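Local coordinates for AbiEi antitoxin C-terminal domain-containing protein (Mycobacterium tuberculosis, PDB 1ZEL) that is of unknown function but probably binds DNA through a winged helix-turn-helix region and carries a domain related to AbiEi antitoxins, at residues K35-L38 and T39-T43; L283-E286 and L287-L291. One frame throughout, in Å; residues are numbered along the deposited sequence.

Contact 1 (K35-L38 and T39-T43)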
ATOM      1  N   LYS A  35     -18.331 -11.787  11.328  1.00 20.37           N
ATOM      2  CA  LYS A  35     -19.064 -12.813  12.038  1.00 21.25           C
ATOM      3  C   LYS A  35     -20.433 -12.306  12.523  1.00 20.32           C
ATOM      4  O   LYS A  35     -21.420 -13.048  12.496  1.00 19.52           O
ATOM      5  CB  LYS A  35     -18.257 -13.356  13.224  1.00 21.46           C
ATOM      6  CG  LYS A  35     -19.010 -14.477  13.924  1.00 24.29           C
ATOM      7  CD  LYS A  35     -18.153 -15.202  14.907  1.00 30.60           C
ATOM      8  CE  LYS A  35     -18.969 -16.227  15.651  1.00 34.91           C
ATOM      9  NZ  LYS A  35     -18.087 -16.810  16.687  1.00 36.35           N
ATOM     10  N   GLU A  36     -20.485 -11.028  12.915  1.00 20.69           N
ATOM     11  CA  GLU A  36     -21.704 -10.411  13.414  1.00 20.77           C
ATOM     12  C   GLU A  36     -22.728 -10.254  12.308  1.00 21.37           C
ATOM     13  O   GLU A  36     -23.926 -10.407  12.545  1.00 22.11           O
ATOM     14  CB  GLU A  36     -21.397  -9.038  14.010  1.00 20.90           C
ATOM     15  CG  GLU A  36     -20.519  -9.056  15.278  1.00 24.27           C
ATOM     16  CD  GLU A  36     -18.997  -9.054  15.001  1.00 25.35           C
ATOM     17  OE1 GLU A  36     -18.558  -9.314  13.863  1.00 24.52           O
ATOM     18  OE2 GLU A  36     -18.228  -8.789  15.943  1.00 24.54           O
ATOM     19  N   ASP A  37     -22.258  -9.907  11.108  1.00 21.52           N
ATOM     20  CA  ASP A  37     -23.110  -9.766   9.936  1.00 21.88           C
ATOM     21  C   ASP A  37     -23.700 -11.131   9.577  1.00 21.67           C
ATOM     22  O   ASP A  37     -24.898 -11.264   9.308  1.00 22.35           O
ATOM     23  CB  ASP A  37     -22.279  -9.187   8.763  1.00 21.65           C
ATOM     24  CG  ASP A  37     -23.084  -9.011   7.457  1.00 28.18           C
ATOM     25  OD1 ASP A  37     -24.332  -8.977   7.499  1.00 36.15           O
ATOM     26  OD2 ASP A  37     -22.457  -8.891   6.368  1.00 28.05           O
ATOM     27  N   LEU A  38     -22.872 -12.155   9.553  1.00 21.30           N
ATOM     28  CA  LEU A  38     -23.389 -13.492   9.272  1.00 21.22           C
ATOM     29  C   LEU A  38     -24.368 -13.964  10.344  1.00 19.93           C
ATOM     30  O   LEU A  38     -25.405 -14.540  10.010  1.00 20.43           O
ATOM     31  CB  LEU A  38     -22.252 -14.511   9.092  1.00 22.17           C
ATOM     32  CG  LEU A  38     -22.864 -15.718   8.379  1.00 28.28           C
ATOM     33  CD1 LEU A  38     -22.713 -15.591   6.858  1.00 27.18           C
ATOM     34  CD2 LEU A  38     -22.308 -16.982   8.906  1.00 37.55           C
ATOM     35  N   THR A  39     -24.052 -13.729  11.623  1.00 19.96           N
ATOM     36  CA  THR A  39     -24.947 -14.115  12.733  1.00 19.50           C
ATOM     37  C   THR A  39     -26.354 -13.512  12.572  1.00 19.43           C
ATOM     38  O   THR A  39     -27.362 -14.210  12.747  1.00 19.85           O
ATOM     39  CB  THR A  39     -24.361 -13.705  14.129  1.00 19.35           C
ATOM     40  OG1 THR A  39     -23.094 -14.348  14.327  1.00 18.43           O
ATOM     41  CG2 THR A  39     -25.277 -14.121  15.256  1.00 18.76           C
ATOM     42  N   GLN A  40     -26.413 -12.214  12.269  1.00 19.86           N
ATOM     43  CA  GLN A  40     -27.659 -11.508  12.060  1.00 19.86           C
ATOM     44  C   GLN A  40     -28.420 -12.075  10.854  1.00 19.64           C
ATOM     45  O   GLN A  40     -29.626 -12.252  10.912  1.00 18.75           O
ATOM     46  CB  GLN A  40     -27.386 -10.004  11.884  1.00 21.07           C
ATOM     47  CG  GLN A  40     -28.595  -9.141  11.507  1.00 24.78           C
ATOM     48  CD  GLN A  40     -29.756  -9.238  12.474  1.00 35.96           C
ATOM     49  OE1 GLN A  40     -29.615  -9.730  13.601  1.00 37.78           O
ATOM     50  NE2 GLN A  40     -30.921  -8.747  12.045  1.00 35.81           N
ATOM     51  N   ARG A  41     -27.709 -12.362   9.772  1.00 19.38           N
ATOM     52  CA  ARG A  41     -28.327 -12.907   8.564  1.00 20.17           C
ATOM     53  C   ARG A  41     -28.885 -14.327   8.814  1.00 20.60           C
ATOM     54  O   ARG A  41     -29.933 -14.702   8.284  1.00 20.19           O
ATOM     55  CB  ARG A  41     -27.294 -12.969   7.439  1.00 19.50           C
ATOM     56  CG  ARG A  41     -26.929 -11.593   6.895  1.00 21.68           C
ATOM     57  CD  ARG A  41     -25.921 -11.690   5.751  1.00 22.11           C
ATOM     58  NE  ARG A  41     -25.609 -10.362   5.217  1.00 19.53           N
ATOM     59  CZ  ARG A  41     -26.315  -9.728   4.279  1.00 23.44           C
ATOM     60  NH1 ARG A  41     -27.397 -10.272   3.735  1.00 25.42           N
ATOM     61  NH2 ARG A  41     -25.926  -8.534   3.866  1.00 24.18           N
ATOM     62  N   LEU A  42     -28.202 -15.116   9.630  1.00 21.83           N
ATOM     63  CA  LEU A  42     -28.758 -16.420   9.992  1.00 23.19           C
ATOM     64  C   LEU A  42     -30.103 -16.276  10.695  1.00 24.47           C
ATOM     65  O   LEU A  42     -31.081 -16.941  10.316  1.00 24.93           O
ATOM     66  CB  LEU A  42     -27.783 -17.198  10.875  1.00 23.81           C
ATOM     67  CG  LEU A  42     -26.565 -17.711  10.104  1.00 24.36           C
ATOM     68  CD1 LEU A  42     -25.557 -18.164  11.151  1.00 28.05           C
ATOM     69  CD2 LEU A  42     -26.991 -18.856   9.207  1.00 22.39           C
ATOM     70  N   THR A  43     -30.141 -15.409  11.706  1.00 25.37           N
ATOM     71  CA  THR A  43     -31.350 -15.133  12.502  1.00 27.32           C
ATOM     72  C   THR A  43     -32.486 -14.660  11.609  1.00 27.51           C
ATOM     73  O   THR A  43     -33.604 -15.176  11.696  1.00 28.59           O
ATOM     74  CB  THR A  43     -31.059 -14.065  13.595  1.00 27.78           C
ATOM     75  OG1 THR A  43     -30.083 -14.575  14.517  1.00 28.02           O
ATOM     76  CG2 THR A  43     -32.332 -13.705  14.373  1.00 33.01           C
TER
HETATM   77  O   HOH W   1     -23.924  -6.809   5.332  1.00 34.08           O
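Asp37 and Arg41, one turn apart on helix 35-44, form an i to i+4 salt bridge in which Asp37 OD1 lies 3.0 Å from Arg41 NE. The bond is bent, with an N-H...O angle of 134°, and NE comes in from above the carboxylate plane; the carboxylate and guanidinium planes stand 61° apart. A water joins the outer ends of the pair, donating to Asp37 OD2 at 2.7 Å and accepting from Arg41 NH2. That same NH2 also forms a salt bridge with Asp28 of helix 19-28.

Among the hydrogen bonds, Lys35 O takes two from Thr39. Thr39 N lies 2.9 Å and Thr39 OG1 2.8 Å from Lys35 O, on opposite faces of its carbonyl plane; chi1 of -60° keeps OG1 beside the backbone N and turned back to that oxygen. The next three backbone amides, of Gln40, Arg41 and Leu42, bond in the same i to i+4 way to the carbonyl oxygens of Glu36, Asp37 and Leu38.

Between the two segments the apolar contact is Leu38 CD2 on Leu42 CD1, 4.1 Å apart, on the buried side where both leucines also touch Val21 of helix 19-28.

The helix is thus amphipathic: leucines pack inward, while Arg41, shared between two aspartates and a water, has its positive charge probably well balanced.

Contact 2 (L283-E286 and L287-L291); sequences LVDE and LVVPL
Asp285 turns its carboxylate onto the backbone amides at the start of helix 288-296 and accepts three hydrogen bonds. Asp285 OD1 takes two: Val288 N at 2.8 Å, on the syn lone pair, and Leu287 N at 3.0 Å, from well above the carboxylate plane; the latter closes an Asx turn, with Leu287 at the helix N-cap. Asp285 OD2 receives Val289 N at 2.8 Å in an almost straight bond (N-H...O 176°), on the syn side but 28° out of plane. OD2 has a further partner in Tyr236 OH, so both oxygens of this buried group are engaged twice, and the positive end of the helix dipole would be expected to favour its charged form.

Val289 CG2 lies 3.3 Å from Asp285 OD2, its side chain crossing that of the aspartate at about a right angle. The ring of Pro290 instead covers the peptide after Glu286, with CG 3.4 Å from Glu286 C. Glu286 directs its own carboxylate elsewhere, to His268.

The turn leads from strand 283-285, the middle strand of a three-stranded mixed sheet, into the C-terminal helix, whose Val288 and Val289 rest on helix 228-240 while Leu287 packs against Phe264 of strand 262-264.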
ATOM      1  N   LEU A 283      26.804  12.036  -1.893  1.00 25.66           N
ATOM      2  CA  LEU A 283      26.114  10.784  -2.066  1.00 25.75           C
ATOM      3  C   LEU A 283      26.834   9.891  -3.050  1.00 25.85           C
ATOM      4  O   LEU A 283      27.219  10.328  -4.145  1.00 25.87           O
ATOM      5  CB  LEU A 283      24.681  11.080  -2.556  1.00 25.74           C
ATOM      6  CG  LEU A 283      23.694   9.945  -2.692  1.00 26.27           C
ATOM      7  CD1 LEU A 283      22.343  10.473  -2.357  1.00 22.87           C
ATOM      8  CD2 LEU A 283      23.713   9.411  -4.091  1.00 24.92           C
ATOM      9  N   VAL A 284      27.005   8.637  -2.646  1.00 26.34           N
ATOM     10  CA  VAL A 284      27.477   7.578  -3.532  1.00 26.10           C
ATOM     11  C   VAL A 284      26.225   6.783  -3.957  1.00 26.77           C
ATOM     12  O   VAL A 284      25.554   6.171  -3.126  1.00 26.56           O
ATOM     13  CB  VAL A 284      28.497   6.663  -2.824  1.00 26.20           C
ATOM     14  CG1 VAL A 284      28.865   5.486  -3.720  1.00 26.71           C
ATOM     15  CG2 VAL A 284      29.770   7.476  -2.469  1.00 24.10           C
ATOM     16  N   ASP A 285      25.906   6.837  -5.242  1.00 25.42           N
ATOM     17  CA  ASP A 285      24.729   6.173  -5.768  1.00 26.22           C
ATOM     18  C   ASP A 285      25.085   4.776  -6.277  1.00 26.66           C
ATOM     19  O   ASP A 285      25.741   4.637  -7.298  1.00 26.26           O
ATOM     20  CB  ASP A 285      24.094   7.021  -6.886  1.00 26.15           C
ATOM     21  CG  ASP A 285      22.837   6.379  -7.488  1.00 28.06           C
ATOM     22  OD1 ASP A 285      22.236   5.503  -6.839  1.00 29.73           O
ATOM     23  OD2 ASP A 285      22.452   6.751  -8.623  1.00 31.83           O
ATOM     24  N   GLU A 286      24.631   3.753  -5.551  1.00 27.34           N
ATOM     25  CA  GLU A 286      24.845   2.360  -5.936  1.00 28.00           C
ATOM     26  C   GLU A 286      23.581   1.735  -6.505  1.00 28.33           C
ATOM     27  O   GLU A 286      23.535   0.537  -6.836  1.00 28.93           O
ATOM     28  CB  GLU A 286      25.344   1.574  -4.731  1.00 27.99           C
ATOM     29  CG  GLU A 286      26.605   2.174  -4.164  1.00 29.82           C
ATOM     30  CD  GLU A 286      27.146   1.465  -2.945  1.00 36.06           C
ATOM     31  OE1 GLU A 286      26.479   0.549  -2.410  1.00 35.18           O
ATOM     32  OE2 GLU A 286      28.266   1.833  -2.524  1.00 34.34           O
ATOM     33  N   LEU A 287      22.568   2.569  -6.688  1.00 28.07           N
ATOM     34  CA  LEU A 287      21.239   2.072  -6.989  1.00 27.85           C
ATOM     35  C   LEU A 287      20.571   2.688  -8.212  1.00 27.85           C
ATOM     36  O   LEU A 287      20.235   1.976  -9.137  1.00 28.46           O
ATOM     37  CB  LEU A 287      20.340   2.229  -5.760  1.00 27.84           C
ATOM     38  CG  LEU A 287      18.844   1.917  -5.861  1.00 29.37           C
ATOM     39  CD1 LEU A 287      18.626   0.442  -6.086  1.00 34.18           C
ATOM     40  CD2 LEU A 287      18.222   2.352  -4.548  1.00 28.41           C
ATOM     41  N   VAL A 288      20.341   3.992  -8.191  1.00 27.81           N
ATOM     42  CA  VAL A 288      19.500   4.618  -9.195  1.00 28.75           C
ATOM     43  C   VAL A 288      20.169   4.557 -10.575  1.00 30.30           C
ATOM     44  O   VAL A 288      19.658   3.885 -11.479  1.00 30.42           O
ATOM     45  CB  VAL A 288      19.092   6.042  -8.776  1.00 28.89           C
ATOM     46  CG1 VAL A 288      18.365   6.772  -9.906  1.00 30.62           C
ATOM     47  CG2 VAL A 288      18.177   5.973  -7.528  1.00 27.23           C
ATOM     48  N   VAL A 289      21.327   5.204 -10.720  1.00 31.30           N
ATOM     49  CA  VAL A 289      22.072   5.168 -11.999  1.00 31.79           C
ATOM     50  C   VAL A 289      22.546   3.744 -12.395  1.00 31.98           C
ATOM     51  O   VAL A 289      22.320   3.305 -13.528  1.00 32.26           O
ATOM     52  CB  VAL A 289      23.172   6.267 -12.051  1.00 31.98           C
ATOM     53  CG1 VAL A 289      23.873   6.287 -13.406  1.00 34.30           C
ATOM     54  CG2 VAL A 289      22.538   7.623 -11.810  1.00 32.55           C
ATOM     55  N   PRO A 290      23.126   2.983 -11.455  1.00 32.74           N
ATOM     56  CA  PRO A 290      23.447   1.580 -11.772  1.00 33.33           C
ATOM     57  C   PRO A 290      22.285   0.710 -12.302  1.00 34.16           C
ATOM     58  O   PRO A 290      22.510  -0.121 -13.198  1.00 33.79           O
ATOM     59  CB  PRO A 290      23.943   1.032 -10.430  1.00 33.57           C
ATOM     60  CG  PRO A 290      24.472   2.227  -9.739  1.00 33.09           C
ATOM     61  CD  PRO A 290      23.541   3.328 -10.083  1.00 32.02           C
ATOM     62  N   LEU A 291      21.071   0.866 -11.758  1.00 34.71           N
ATOM     63  CA  LEU A 291      19.891   0.214 -12.340  1.00 35.25           C
ATOM     64  C   LEU A 291      19.561   0.739 -13.726  1.00 36.07           C
ATOM     65  O   LEU A 291      19.241  -0.050 -14.608  1.00 35.59           O
ATOM     66  CB  LEU A 291      18.638   0.362 -11.472  1.00 34.64           C
ATOM     67  CG  LEU A 291      18.568  -0.534 -10.243  1.00 36.46           C
ATOM     68  CD1 LEU A 291      17.316  -0.226  -9.471  1.00 31.72           C
ATOM     69  CD2 LEU A 291      18.639  -2.028 -10.595  1.00 38.31           C
TER

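Contact 1 and contact 2 lie in series near the two ends of the chain, on opposite sides of its centre. Their centres are 55 Å apart and their nearest atoms about 42 Å, so they do not touch, and they share neither helix nor sheet. Contact 1 belongs to the N-terminal part, where helix 35-44 packs with helices 19-28 and 51-61, consistent with the winged helix-turn-helix region. Contact 2 joins strand 283-285 to the last helix, 288-296, close to the C terminus. The separation reflects an elongated single-chain molecule, in which a probable DNA-binding part stands well away from the C-terminal sheet and helix.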